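Local coordinates for protein protease 2A (PDB 5X45) that probably cleaves the viral polyprotein and host proteins as a chymotrypsin-like cysteine protease that carries a bound zinc ion, at residues A[27-32]-A[37-42]; A[58-63]-A[129-134]; A[63-68]-A[99-104]; A[79-84]-A[90-95]. All coordinates share one frame; numbering follows the deposited sequence.

Contact 1. Residues A[27-32]-A[37-42]; sequences ETILLA and LQVDST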
loop_
_atom_site.group_PDB
_atom_site.type_symbol
_atom_site.label_atom_id
_atom_site.label_comp_id
_atom_site.label_asym_id
_atom_site.label_seq_id
_atom_site.Cartn_x
_atom_site.Cartn_y
_atom_site.Cartn_z
ATOM N N GLU A 27 1.331 -4.088 -19.740
ATOM C CA GLU A 27 2.549 -4.149 -18.927
ATOM C C GLU A 27 2.291 -4.725 -17.537
ATOM O O GLU A 27 3.202 -4.784 -16.712
ATOM C CB GLU A 27 3.213 -2.769 -18.759
ATOM C CG GLU A 27 3.654 -2.029 -20.018
ATOM C CD GLU A 27 2.565 -1.188 -20.658
ATOM O OE1 GLU A 27 1.427 -1.155 -20.142
ATOM O OE2 GLU A 27 2.863 -0.539 -21.683
ATOM N N THR A 28 1.057 -5.137 -17.270
ATOM C CA THR A 28 0.735 -5.759 -15.990
ATOM C C THR A 28 1.498 -7.076 -15.825
ATOM O O THR A 28 1.480 -7.919 -16.725
ATOM C CB THR A 28 -0.782 -6.010 -15.857
ATOM O OG1 THR A 28 -1.478 -4.766 -15.978
ATOM C CG2 THR A 28 -1.125 -6.632 -14.515
ATOM N N ILE A 29 2.187 -7.237 -14.696
ATOM C CA ILE A 29 2.922 -8.469 -14.426
ATOM C C ILE A 29 2.382 -9.171 -13.171
ATOM O O ILE A 29 2.752 -10.304 -12.878
ATOM C CB ILE A 29 4.445 -8.218 -14.258
ATOM C CG1 ILE A 29 4.720 -7.278 -13.088
ATOM C CG2 ILE A 29 5.050 -7.665 -15.529
ATOM C CD1 ILE A 29 6.197 -7.041 -12.856
ATOM N N LEU A 30 1.491 -8.503 -12.444
ATOM C CA LEU A 30 0.838 -9.109 -11.285
ATOM C C LEU A 30 -0.463 -8.393 -10.990
ATOM O O LEU A 30 -0.501 -7.166 -10.915
ATOM C CB LEU A 30 1.731 -9.073 -10.044
ATOM C CG LEU A 30 1.267 -9.911 -8.839
ATOM C CD1 LEU A 30 2.481 -10.407 -8.068
ATOM C CD2 LEU A 30 0.333 -9.151 -7.898
ATOM N N LEU A 31 -1.529 -9.165 -10.808
ATOM C CA LEU A 31 -2.801 -8.597 -10.390
ATOM C C LEU A 31 -3.410 -9.462 -9.296
ATOM O O LEU A 31 -3.734 -10.627 -9.518
ATOM C CB LEU A 31 -3.771 -8.456 -11.568
ATOM C CG LEU A 31 -5.102 -7.807 -11.169
ATOM C CD1 LEU A 31 -4.865 -6.423 -10.573
ATOM C CD2 LEU A 31 -6.060 -7.722 -12.342
ATOM N N ALA A 32 -3.518 -8.890 -8.101
ATOM C CA ALA A 32 -4.038 -9.606 -6.941
ATOM C C ALA A 32 -5.084 -8.780 -6.192
ATOM O O ALA A 32 -4.740 -7.918 -5.390
ATOM C CB ALA A 32 -2.883 -9.992 -5.998
ATOM N N LEU A 37 -3.982 -5.091 -5.283
ATOM C CA LEU A 37 -2.661 -4.732 -5.788
ATOM C C LEU A 37 -2.502 -5.040 -7.256
ATOM O O LEU A 37 -2.837 -6.133 -7.716
ATOM C CB LEU A 37 -1.577 -5.477 -5.013
ATOM C CG LEU A 37 -0.140 -5.159 -5.412
ATOM C CD1 LEU A 37 0.240 -3.726 -5.011
ATOM C CD2 LEU A 37 0.811 -6.168 -4.799
ATOM N N GLN A 38 -1.980 -4.070 -7.994
ATOM C CA GLN A 38 -1.615 -4.287 -9.384
ATOM C C GLN A 38 -0.166 -3.894 -9.580
ATOM O O GLN A 38 0.265 -2.857 -9.083
ATOM C CB GLN A 38 -2.507 -3.491 -10.330
ATOM C CG GLN A 38 -1.990 -3.514 -11.766
ATOM C CD GLN A 38 -2.975 -2.976 -12.785
ATOM O OE1 GLN A 38 -4.194 -3.041 -12.599
ATOM N NE2 GLN A 38 -2.446 -2.404 -13.859
ATOM N N VAL A 39 0.604 -4.737 -10.257
ATOM C CA VAL A 39 1.986 -4.384 -10.531
ATOM C C VAL A 39 2.242 -4.374 -12.032
ATOM O O VAL A 39 1.918 -5.334 -12.735
ATOM C CB VAL A 39 2.977 -5.339 -9.862
ATOM C CG1 VAL A 39 4.400 -4.802 -10.034
ATOM C CG2 VAL A 39 2.643 -5.499 -8.394
ATOM N N ASP A 40 2.829 -3.280 -12.513
ATOM C CA ASP A 40 3.155 -3.132 -13.925
ATOM C C ASP A 40 4.655 -3.010 -14.101
ATOM O O ASP A 40 5.336 -2.411 -13.277
ATOM C CB ASP A 40 2.447 -1.911 -14.531
ATOM C CG ASP A 40 0.933 -2.104 -14.651
ATOM O OD1 ASP A 40 0.361 -2.899 -13.877
ATOM O OD2 ASP A 40 0.313 -1.471 -15.533
ATOM N N SER A 41 5.176 -3.606 -15.164
ATOM C CA SER A 41 6.570 -3.398 -15.520
ATOM C C SER A 41 6.733 -2.009 -16.125
ATOM O O SER A 41 5.767 -1.420 -16.612
ATOM C CB SER A 41 7.038 -4.455 -16.505
ATOM O OG SER A 41 6.323 -4.312 -17.713
ATOM N N THR A 42 7.943 -1.472 -16.075
ATOM C CA THR A 42 8.193 -0.176 -16.685
ATOM C C THR A 42 9.609 -0.026 -17.224
ATOM O O THR A 42 10.580 -0.518 -16.649
ATOM C CB THR A 42 7.882 0.973 -15.697
ATOM O OG1 THR A 42 8.059 2.232 -16.366
ATOM C CG2 THR A 42 8.796 0.913 -14.476
#
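Val39 faces two consecutive residues, Ile29 and Leu30, and shares its methyl branches between them. CG1 of Val39 meets CG1 of Ile29 at 3.9 Å, the two side chains slanting past one another. Toward the other residue, CB of Val39 lies 3.9 Å from CB of Leu30, with the CG2 branch of Val39 close to the same carbon. Ile29 reaches Val39 because its CG1 sits between backbone N and carbonyl carbon (chi1 61°); its CG2 turns instead to CB of Ser41. This two-to-one pairing is a classic beta bulge in the antiparallel hairpin of strands 28-32 and 37-41. Val39 O accepts from Ile29 N at 2.7 Å and from Leu30 N at 3.2 Å, and the first bond is the straighter, 168° against 147° at the hydrogen. Past the bulge the regular ladder resumes, with Ala32 and Leu37 as a hydrogen-bonded pair. Thr28, Leu31, Gln38 and Asp40 occupy one face of the sheet. There the extended Gln38 brings NE2 within 2.9 Å of Asp40 OD1, on the syn side of the carboxylate; Asn23 O also accepts from NE2. Thr28 crosses Gln38 at about a right angle, yet its OG1 is bonded to Thr25 N. Leu31 CD1 rests 3.8 Å from Gln38 CB. On the face bearing Val39, strand 14-18 supplies Ala14 and Tyr16 as packing partners.

Contact 2. Residues A[58-63]-A[129-134]; sequences GCYYSR and VAFTDL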
loop_
_atom_site.group_PDB
_atom_site.type_symbol
_atom_site.label_atom_id
_atom_site.label_comp_id
_atom_site.label_asym_id
_atom_site.label_seq_id
_atom_site.Cartn_x
_atom_site.Cartn_y
_atom_site.Cartn_z
ATOM N N GLY A 58 7.462 2.479 11.038
ATOM C CA GLY A 58 7.993 3.489 10.148
ATOM C C GLY A 58 7.111 4.716 10.090
ATOM O O GLY A 58 6.561 5.161 11.098
ATOM N N CYS A 59 6.979 5.272 8.897
ATOM C CA CYS A 59 6.178 6.465 8.704
ATOM C C CYS A 59 5.359 6.352 7.432
ATOM O O CYS A 59 5.740 5.639 6.504
ATOM C CB CYS A 59 7.065 7.702 8.653
ATOM S SG CYS A 59 8.389 7.545 7.457
ATOM N N TYR A 60 4.219 7.028 7.389
ATOM C CA TYR A 60 3.391 6.943 6.202
ATOM C C TYR A 60 2.782 8.286 5.808
ATOM O O TYR A 60 2.587 9.169 6.641
ATOM C CB TYR A 60 2.288 5.895 6.392
ATOM C CG TYR A 60 1.134 6.328 7.262
ATOM C CD1 TYR A 60 1.212 6.250 8.646
ATOM C CD2 TYR A 60 -0.046 6.819 6.695
ATOM C CE1 TYR A 60 0.145 6.638 9.442
ATOM C CE2 TYR A 60 -1.113 7.209 7.482
ATOM C CZ TYR A 60 -1.014 7.117 8.854
ATOM O OH TYR A 60 -2.074 7.505 9.642
ATOM N N TYR A 61 2.475 8.420 4.525
ATOM C CA TYR A 61 1.827 9.614 4.014
ATOM C C TYR A 61 0.308 9.526 4.170
ATOM O O TYR A 61 -0.309 8.545 3.762
ATOM C CB TYR A 61 2.203 9.824 2.547
ATOM C CG TYR A 61 1.484 10.979 1.917
ATOM C CD1 TYR A 61 1.741 12.283 2.319
ATOM C CD2 TYR A 61 0.530 10.770 0.929
ATOM C CE1 TYR A 61 1.072 13.352 1.746
ATOM C CE2 TYR A 61 -0.145 11.833 0.353
ATOM C CZ TYR A 61 0.132 13.119 0.767
ATOM O OH TYR A 61 -0.532 14.175 0.202
ATOM N N SER A 62 -0.281 10.547 4.780
ATOM C CA SER A 62 -1.731 10.688 4.877
ATOM C C SER A 62 -2.201 11.788 3.941
ATOM O O SER A 62 -1.900 12.963 4.186
ATOM C CB SER A 62 -2.153 11.021 6.312
ATOM O OG SER A 62 -3.519 11.412 6.369
ATOM N N ARG A 63 -2.947 11.433 2.892
ATOM C CA ARG A 63 -3.365 12.449 1.920
ATOM C C ARG A 63 -4.363 13.418 2.540
ATOM O O ARG A 63 -4.267 14.625 2.321
ATOM C CB ARG A 63 -3.970 11.835 0.653
ATOM C CG ARG A 63 -4.116 12.876 -0.454
ATOM C CD ARG A 63 -4.732 12.327 -1.716
ATOM N NE ARG A 63 -6.192 12.327 -1.639
ATOM C CZ ARG A 63 -6.977 13.213 -2.248
ATOM N NH1 ARG A 63 -6.447 14.179 -2.985
ATOM N NH2 ARG A 63 -8.296 13.134 -2.118
ATOM N N VAL A 129 -5.284 2.215 10.452
ATOM C CA VAL A 129 -4.913 2.291 9.057
ATOM C C VAL A 129 -4.319 0.935 8.691
ATOM O O VAL A 129 -3.536 0.364 9.456
ATOM C CB VAL A 129 -3.936 3.453 8.795
ATOM C CG1 VAL A 129 -2.773 3.389 9.769
ATOM C CG2 VAL A 129 -3.459 3.449 7.330
ATOM N N ALA A 130 -4.725 0.413 7.539
ATOM C CA ALA A 130 -4.277 -0.889 7.057
ATOM C C ALA A 130 -3.436 -0.729 5.804
ATOM O O ALA A 130 -3.836 -0.060 4.848
ATOM C CB ALA A 130 -5.469 -1.789 6.770
ATOM N N PHE A 131 -2.272 -1.356 5.806
ATOM C CA PHE A 131 -1.395 -1.296 4.654
ATOM C C PHE A 131 -1.279 -2.686 4.042
ATOM O O PHE A 131 -1.232 -3.678 4.775
ATOM C CB PHE A 131 0.002 -0.787 5.049
ATOM C CG PHE A 131 -0.004 0.473 5.881
ATOM C CD1 PHE A 131 -0.118 0.410 7.268
ATOM C CD2 PHE A 131 0.139 1.722 5.277
ATOM C CE1 PHE A 131 -0.104 1.571 8.037
ATOM C CE2 PHE A 131 0.156 2.885 6.039
ATOM C CZ PHE A 131 0.032 2.810 7.425
ATOM N N THR A 132 -1.237 -2.773 2.714
ATOM C CA THR A 132 -0.762 -4.007 2.107
ATOM C C THR A 132 0.755 -4.014 2.193
ATOM O O THR A 132 1.418 -3.044 1.841
ATOM C CB THR A 132 -1.188 -4.200 0.638
ATOM O OG1 THR A 132 -0.503 -3.267 -0.200
ATOM C CG2 THR A 132 -2.641 -4.006 0.492
ATOM N N ASP A 133 1.284 -5.114 2.698
ATOM C CA ASP A 133 2.707 -5.332 2.756
ATOM C C ASP A 133 3.164 -5.695 1.343
ATOM O O ASP A 133 2.695 -6.679 0.769
ATOM C CB ASP A 133 3.025 -6.445 3.766
ATOM C CG ASP A 133 4.519 -6.596 4.047
ATOM O OD1 ASP A 133 5.360 -6.119 3.244
ATOM O OD2 ASP A 133 4.850 -7.198 5.094
ATOM N N LEU A 134 4.070 -4.897 0.784
ATOM C CA LEU A 134 4.509 -5.079 -0.596
ATOM C C LEU A 134 5.606 -6.130 -0.707
ATOM O O LEU A 134 5.860 -6.655 -1.792
ATOM C CB LEU A 134 5.016 -3.760 -1.177
ATOM C CG LEU A 134 3.960 -2.669 -1.260
ATOM C CD1 LEU A 134 4.612 -1.386 -1.730
ATOM C CD2 LEU A 134 2.800 -3.072 -2.153
#
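The ring of Phe131 drives its edge at a face of the Tyr60 ring, a T-shaped pair with centroids 5.3 Å apart and planes inclined at 72°. Two atoms of the Phe131 rim do the touching. CZ stands above the Tyr60 ring, displaced from its centre and 3.7 Å from Tyr60 CG, while CE2 approaches Tyr60 CB at 3.7 Å. The close packing is thus concentrated at the CB end of the tyrosine. The two side chains, taken whole, cross at about a right angle. Tyr60 holds its ring there with CG between the backbone N and the carbonyl carbon (chi1 76°).

The hydroxyl end is looser. Val129 CG1 comes no nearer than 4.2 Å to Tyr60 OH, approaching the ring obliquely, and the two side chains run past each other in opposite directions. The looser end is still not a solvent side, since Tyr60, Val129 and Phe131 are all buried. Ile121 of strand 116-124 touches all three, with Val71 and Cys73 of strand 67-76 also against the aromatic pair.

The backbones stay well apart, 9.7 Å between Tyr60 CA and Phe131 CA, as expected for strands 57-62 and 129-133, which are not neighbours in the six-stranded antiparallel barrel and meet across its interior. Apolar contact joins them here, and the one polar group among the three touching side chains, Tyr60 OH, is satisfied by a hydrogen bond to His101 O, so burying the tyrosine need not cost an unmet hydroxyl.

Contact 3. Residues A[63-68]-A[99-104]; sequences RSKDRY and EGHCEP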
loop_
_atom_site.group_PDB
_atom_site.type_symbol
_atom_site.label_atom_id
_atom_site.label_comp_id
_atom_site.label_asym_id
_atom_site.label_seq_id
_atom_site.Cartn_x
_atom_site.Cartn_y
_atom_site.Cartn_z
ATOM N N ARG A 63 -2.947 11.433 2.892
ATOM C CA ARG A 63 -3.365 12.449 1.920
ATOM C C ARG A 63 -4.363 13.418 2.540
ATOM O O ARG A 63 -4.267 14.625 2.321
ATOM C CB ARG A 63 -3.970 11.835 0.653
ATOM C CG ARG A 63 -4.116 12.876 -0.454
ATOM C CD ARG A 63 -4.732 12.327 -1.716
ATOM N NE ARG A 63 -6.192 12.327 -1.639
ATOM C CZ ARG A 63 -6.977 13.213 -2.248
ATOM N NH1 ARG A 63 -6.447 14.179 -2.985
ATOM N NH2 ARG A 63 -8.296 13.134 -2.118
ATOM N N SER A 64 -5.293 12.887 3.332
ATOM C CA SER A 64 -6.334 13.688 3.965
ATOM C C SER A 64 -5.780 14.742 4.919
ATOM O O SER A 64 -6.361 15.820 5.048
ATOM C CB SER A 64 -7.313 12.788 4.717
ATOM O OG SER A 64 -6.643 12.004 5.686
ATOM N N LYS A 65 -4.668 14.432 5.589
ATOM C CA LYS A 65 -4.006 15.386 6.486
ATOM C C LYS A 65 -2.852 16.108 5.798
ATOM O O LYS A 65 -2.305 17.063 6.346
ATOM C CB LYS A 65 -3.496 14.679 7.747
ATOM C CG LYS A 65 -4.601 14.071 8.581
ATOM C CD LYS A 65 -5.524 15.142 9.097
ATOM C CE LYS A 65 -6.525 14.578 10.083
ATOM N NZ LYS A 65 -7.513 15.622 10.480
ATOM N N ASP A 66 -2.506 15.639 4.598
ATOM C CA ASP A 66 -1.366 16.117 3.803
ATOM C C ASP A 66 -0.061 16.235 4.606
ATOM O O ASP A 66 0.609 17.267 4.579
ATOM C CB ASP A 66 -1.696 17.462 3.153
ATOM C CG ASP A 66 -0.817 17.757 1.936
ATOM O OD1 ASP A 66 -0.344 16.789 1.295
ATOM O OD2 ASP A 66 -0.592 18.953 1.624
ATOM N N ARG A 67 0.294 15.168 5.312
ATOM C CA ARG A 67 1.562 15.107 6.034
ATOM C C ARG A 67 1.946 13.668 6.319
ATOM O O ARG A 67 1.136 12.759 6.176
ATOM C CB ARG A 67 1.486 15.892 7.347
ATOM C CG ARG A 67 0.320 15.485 8.237
ATOM C CD ARG A 67 0.567 15.836 9.688
ATOM N NE ARG A 67 1.557 14.952 10.292
ATOM C CZ ARG A 67 1.755 14.836 11.602
ATOM N NH1 ARG A 67 1.028 15.543 12.456
ATOM N NH2 ARG A 67 2.676 14.002 12.061
ATOM N N TYR A 68 3.182 13.473 6.746
ATOM C CA TYR A 68 3.635 12.160 7.167
ATOM C C TYR A 68 3.385 11.934 8.658
ATOM O O TYR A 68 3.386 12.884 9.440
ATOM C CB TYR A 68 5.118 11.992 6.840
ATOM C CG TYR A 68 5.349 11.348 5.508
ATOM C CD1 TYR A 68 5.161 12.056 4.327
ATOM C CD2 TYR A 68 5.735 10.014 5.426
ATOM C CE1 TYR A 68 5.363 11.453 3.096
ATOM C CE2 TYR A 68 5.934 9.401 4.204
ATOM C CZ TYR A 68 5.748 10.122 3.042
ATOM O OH TYR A 68 5.952 9.509 1.827
ATOM N N GLU A 99 -2.227 2.061 14.456
ATOM C CA GLU A 99 -3.095 3.152 14.852
ATOM C C GLU A 99 -2.676 4.377 14.069
ATOM O O GLU A 99 -1.494 4.687 13.954
ATOM C CB GLU A 99 -3.046 3.435 16.362
ATOM C CG GLU A 99 -2.543 2.293 17.249
ATOM C CD GLU A 99 -2.411 2.713 18.712
ATOM O OE1 GLU A 99 -1.294 2.665 19.275
ATOM O OE2 GLU A 99 -3.442 3.124 19.292
ATOM N N GLY A 100 -3.660 5.076 13.527
ATOM C CA GLY A 100 -3.386 6.227 12.699
ATOM C C GLY A 100 -4.629 6.675 11.975
ATOM O O GLY A 100 -5.588 5.923 11.852
ATOM N N HIS A 101 -4.622 7.924 11.531
ATOM C CA HIS A 101 -5.756 8.473 10.819
ATOM C C HIS A 101 -5.861 7.947 9.385
ATOM O O HIS A 101 -4.860 7.849 8.663
ATOM C CB HIS A 101 -5.680 9.989 10.786
ATOM C CG HIS A 101 -6.757 10.609 9.963
ATOM N ND1 HIS A 101 -8.050 10.754 10.420
ATOM C CD2 HIS A 101 -6.747 11.087 8.698
ATOM C CE1 HIS A 101 -8.782 11.321 9.478
ATOM N NE2 HIS A 101 -8.017 11.532 8.425
ATOM N N CYS A 102 -7.080 7.602 8.981
ATOM C CA CYS A 102 -7.321 7.164 7.614
ATOM C C CYS A 102 -8.745 7.494 7.175
ATOM O O CYS A 102 -9.707 7.232 7.892
ATOM C CB CYS A 102 -7.054 5.666 7.483
ATOM S SG CYS A 102 -7.183 5.020 5.806
ATOM N N GLU A 103 -8.868 8.074 5.989
ATOM C CA GLU A 103 -10.166 8.414 5.417
ATOM C C GLU A 103 -10.269 7.830 4.018
ATOM O O GLU A 103 -9.250 7.485 3.420
ATOM C CB GLU A 103 -10.352 9.927 5.341
ATOM C CG GLU A 103 -10.554 10.628 6.647
ATOM C CD GLU A 103 -10.640 12.125 6.444
ATOM O OE1 GLU A 103 -10.907 12.544 5.294
ATOM O OE2 GLU A 103 -10.450 12.883 7.420
ATOM N N PRO A 104 -11.496 7.736 3.480
ATOM C CA PRO A 104 -11.619 7.407 2.058
ATOM C C PRO A 104 -10.792 8.363 1.201
ATOM O O PRO A 104 -10.866 9.574 1.391
ATOM C CB PRO A 104 -13.119 7.569 1.791
ATOM C CG PRO A 104 -13.756 7.250 3.106
ATOM C CD PRO A 104 -12.807 7.761 4.159
#
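Lys65 and His101 make the carbon-to-ring part of the contact, a CH-pi interaction in which Lys65 CE stands 3.8 Å from the centroid of the imidazole and only 11° off its normal. The lysine chain crosses the ring at about a right angle, and its CG meets His101 CD2 at 3.7 Å. The bend at chi2 (-63°) folds the aliphatic part over the ring face.

Polar groups gather at the ring edge instead. Ser64 OG lies 3.1 Å from His101 NE2, near the ring plane, and Glu103 OE2 is in that plane too, 3.0 Å from the same NE2. The serine hydroxyl has a hydrogen-bond partner beyond both segments in Asp106 OD2, which also receives Glu103 N. Ser64 CB touches Glu103 OE1 at 3.6 Å.

Segment 63-68 carries the turn between strands 57-62 and 67-76 and the first residues of the latter, with a G1 beta bulge where Asp66 and Arg67 both face Ser62. The 99-104 segment belongs to the loop after strand 95-98, which in relatives of this chymotrypsin-like family leads toward the nucleophile.

Charge may act at longer range. Lys65 NZ is 5.0 Å from Glu103 OE2, too far for a salt bridge, though the opposite charges may still favour this placement. At the start of strand 67-76, Arg67 takes Tyr68 O side-on with NE and NH2, each at 2.9 Å, and the carbonyl oxygen lies almost in the guanidinium plane.

Contact 4. Residues A[79-84]-A[90-95]; sequences YEIQES and HIQYNL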
loop_
_atom_site.group_PDB
_atom_site.type_symbol
_atom_site.label_atom_id
_atom_site.label_comp_id
_atom_site.label_asym_id
_atom_site.label_seq_id
_atom_site.Cartn_x
_atom_site.Cartn_y
_atom_site.Cartn_z
ATOM N N TYR A 79 -7.460 -10.039 6.735
ATOM C CA TYR A 79 -8.226 -8.990 7.386
ATOM C C TYR A 79 -9.517 -8.720 6.633
ATOM O O TYR A 79 -9.526 -8.724 5.399
ATOM C CB TYR A 79 -7.365 -7.723 7.446
ATOM C CG TYR A 79 -7.753 -6.662 8.445
ATOM C CD1 TYR A 79 -7.554 -6.852 9.808
ATOM C CD2 TYR A 79 -8.263 -5.437 8.019
ATOM C CE1 TYR A 79 -7.891 -5.865 10.724
ATOM C CE2 TYR A 79 -8.596 -4.443 8.921
ATOM C CZ TYR A 79 -8.408 -4.663 10.271
ATOM O OH TYR A 79 -8.739 -3.678 11.172
ATOM N N GLU A 80 -10.603 -8.482 7.370
ATOM C CA GLU A 80 -11.899 -8.169 6.761
ATOM C C GLU A 80 -11.983 -6.686 6.410
ATOM O O GLU A 80 -11.944 -5.827 7.293
ATOM C CB GLU A 80 -13.046 -8.544 7.700
ATOM C CG GLU A 80 -14.443 -8.373 7.111
ATOM C CD GLU A 80 -15.482 -9.278 7.778
ATOM O OE1 GLU A 80 -16.521 -8.753 8.230
ATOM O OE2 GLU A 80 -15.272 -10.507 7.853
ATOM N N ILE A 81 -12.093 -6.392 5.120
ATOM C CA ILE A 81 -12.285 -5.023 4.664
ATOM C C ILE A 81 -13.772 -4.750 4.505
ATOM O O ILE A 81 -14.481 -5.510 3.830
ATOM C CB ILE A 81 -11.582 -4.745 3.322
ATOM C CG1 ILE A 81 -10.143 -5.273 3.324
ATOM C CG2 ILE A 81 -11.635 -3.253 3.000
ATOM C CD1 ILE A 81 -9.256 -4.652 4.367
ATOM N N GLN A 82 -14.258 -3.676 5.116
ATOM C CA GLN A 82 -15.681 -3.391 5.016
ATOM C C GLN A 82 -16.032 -2.870 3.629
ATOM O O GLN A 82 -15.173 -2.335 2.914
ATOM C CB GLN A 82 -16.099 -2.392 6.088
ATOM C CG GLN A 82 -15.872 -2.922 7.484
ATOM C CD GLN A 82 -16.491 -4.299 7.681
ATOM O OE1 GLN A 82 -17.624 -4.557 7.261
ATOM N NE2 GLN A 82 -15.733 -5.198 8.296
ATOM N N GLU A 83 -17.297 -3.053 3.257
ATOM C CA GLU A 83 -17.824 -2.580 1.982
ATOM C C GLU A 83 -17.478 -1.115 1.743
ATOM O O GLU A 83 -17.620 -0.279 2.636
ATOM C CB GLU A 83 -19.331 -2.788 1.906
ATOM C CG GLU A 83 -19.963 -2.143 0.688
ATOM C CD GLU A 83 -21.397 -2.569 0.474
ATOM O OE1 GLU A 83 -22.175 -2.539 1.450
ATOM O OE2 GLU A 83 -21.732 -2.958 -0.665
ATOM N N SER A 84 -17.031 -0.812 0.530
ATOM C CA SER A 84 -16.701 0.552 0.140
ATOM C C SER A 84 -17.538 0.938 -1.075
ATOM O O SER A 84 -18.739 0.662 -1.113
ATOM C CB SER A 84 -15.206 0.681 -0.167
ATOM O OG SER A 84 -14.878 0.013 -1.375
ATOM N N HIS A 90 -15.047 -7.840 1.819
ATOM C CA HIS A 90 -14.192 -8.941 1.360
ATOM C C HIS A 90 -12.956 -9.114 2.233
ATOM O O HIS A 90 -12.610 -8.229 3.017
ATOM C CB HIS A 90 -13.745 -8.709 -0.080
ATOM C CG HIS A 90 -12.794 -7.565 -0.227
ATOM N ND1 HIS A 90 -13.186 -6.250 -0.104
ATOM C CD2 HIS A 90 -11.461 -7.541 -0.463
ATOM C CE1 HIS A 90 -12.136 -5.462 -0.263
ATOM N NE2 HIS A 90 -11.078 -6.219 -0.484
ATOM N N ILE A 91 -12.291 -10.257 2.084
ATOM C CA ILE A 91 -11.059 -10.546 2.816
ATOM C C ILE A 91 -9.834 -10.130 2.004
ATOM O O ILE A 91 -9.765 -10.378 0.805
ATOM C CB ILE A 91 -10.932 -12.047 3.167
ATOM C CG1 ILE A 91 -12.125 -12.533 4.003
ATOM C CG2 ILE A 91 -9.610 -12.318 3.874
ATOM C CD1 ILE A 91 -12.490 -11.658 5.164
ATOM N N GLN A 92 -8.867 -9.501 2.666
ATOM C CA GLN A 92 -7.576 -9.224 2.055
ATOM C C GLN A 92 -6.463 -9.914 2.847
ATOM O O GLN A 92 -6.653 -10.287 4.001
ATOM C CB GLN A 92 -7.331 -7.712 1.953
ATOM C CG GLN A 92 -8.061 -7.066 0.776
ATOM C CD GLN A 92 -7.608 -5.643 0.480
ATOM O OE1 GLN A 92 -6.474 -5.259 0.776
ATOM N NE2 GLN A 92 -8.490 -4.860 -0.130
ATOM N N TYR A 93 -5.321 -10.118 2.199
ATOM C CA TYR A 93 -4.210 -10.872 2.786
ATOM C C TYR A 93 -2.953 -10.021 2.963
ATOM O O TYR A 93 -2.779 -9.001 2.287
ATOM C CB TYR A 93 -3.904 -12.106 1.931
ATOM C CG TYR A 93 -5.047 -13.094 1.921
ATOM C CD1 TYR A 93 -5.171 -14.055 2.924
ATOM C CD2 TYR A 93 -6.030 -13.042 0.943
ATOM C CE1 TYR A 93 -6.233 -14.955 2.934
ATOM C CE2 TYR A 93 -7.091 -13.930 0.946
ATOM C CZ TYR A 93 -7.185 -14.886 1.943
ATOM O OH TYR A 93 -8.237 -15.773 1.950
ATOM N N ASN A 94 -2.096 -10.440 3.894
ATOM C CA ASN A 94 -0.826 -9.766 4.168
ATOM C C ASN A 94 -0.967 -8.284 4.494
ATOM O O ASN A 94 -0.538 -7.415 3.732
ATOM C CB ASN A 94 0.144 -9.956 2.993
ATOM C CG ASN A 94 0.487 -11.423 2.754
ATOM O OD1 ASN A 94 0.166 -11.991 1.710
ATOM N ND2 ASN A 94 1.145 -12.040 3.727
ATOM N N LEU A 95 -1.573 -8.000 5.640
ATOM C CA LEU A 95 -1.760 -6.622 6.044
ATOM C C LEU A 95 -0.879 -6.227 7.212
ATOM O O LEU A 95 -0.578 -7.032 8.099
ATOM C CB LEU A 95 -3.225 -6.360 6.388
ATOM C CG LEU A 95 -4.031 -6.370 5.093
ATOM C CD1 LEU A 95 -4.871 -7.630 5.008
ATOM C CD2 LEU A 95 -4.861 -5.102 4.917
#
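One face of the His90 imidazole is covered by Ile81, whose CB lies 4.1 Å from the ring centroid, off-centre at 29° from the normal. Tyr87 adds an edge-to-face ring contact. In the ring plane His90 NE2 accepts from Gln92 NE2 at 2.9 Å, while ND1 bonds to Pro88 O, a pattern consistent with the neutral tautomer protonated at ND1. The Tyr79 ring meets CD1 of Ile81, two residues on in the same strand, at the edge, and the Tyr93 ring carries Ile91 CG2 over one face.

The strands, 78-81 and 90-93, form an antiparallel beta hairpin, probably the counterpart of the bII2-cII hairpin of other enterovirus 2A proteases, whose tip in relatives carries a tyrosine pair beside the substrate cleft; Tyr86 and Tyr87 probably correspond to it. Tyr79 with Gln92 and Ile81 with His90 are hydrogen-bonded pairs, Glu80 with Ile91 the non-hydrogen-bonded pair between them. Gln92 N reaches Tyr79 O with an angle of 174° at the hydrogen, in the carbonyl plane.

The side chains of Ile81 and His90 run alongside each other in a common direction, whereas Gln92 comes at a slant and lays CG 3.7 Å from Ile81 CG1. Its other amide atom, OE1, is bonded to Thr122 OG1, so both ends of the amide are held. After the chain turns its corner at Asn94, Leu95 enters the barrel sheet, where its CD1 comes back to touch Tyr79 CB at 3.5 Å.

How the contacts relate
Contact 2 alone is wholly buried, across the barrel interior, and it is aromatic and apolar; contact 3, 9 Å away between centres, lies at the surface, where polar groups gather at the edge of a histidine whose face a lysine chain covers. The two share Arg63, and strands 57-62 and 67-76, which they reach, are neighbours in the barrel. Contacts 1 and 4 are partly buried hairpins held by backbone ladders, one bulged within the four-stranded sheet, the other a separate two-stranded sheet. Each meets segment 129-134 of contact 2: Leu37 CD1 packs on Leu134 CD2 at 3.9 Å, while Asp133 N probably bonds Asn94 O at 3.1 Å. Contacts 1 and 3 lie on opposite sides of the chain's centre.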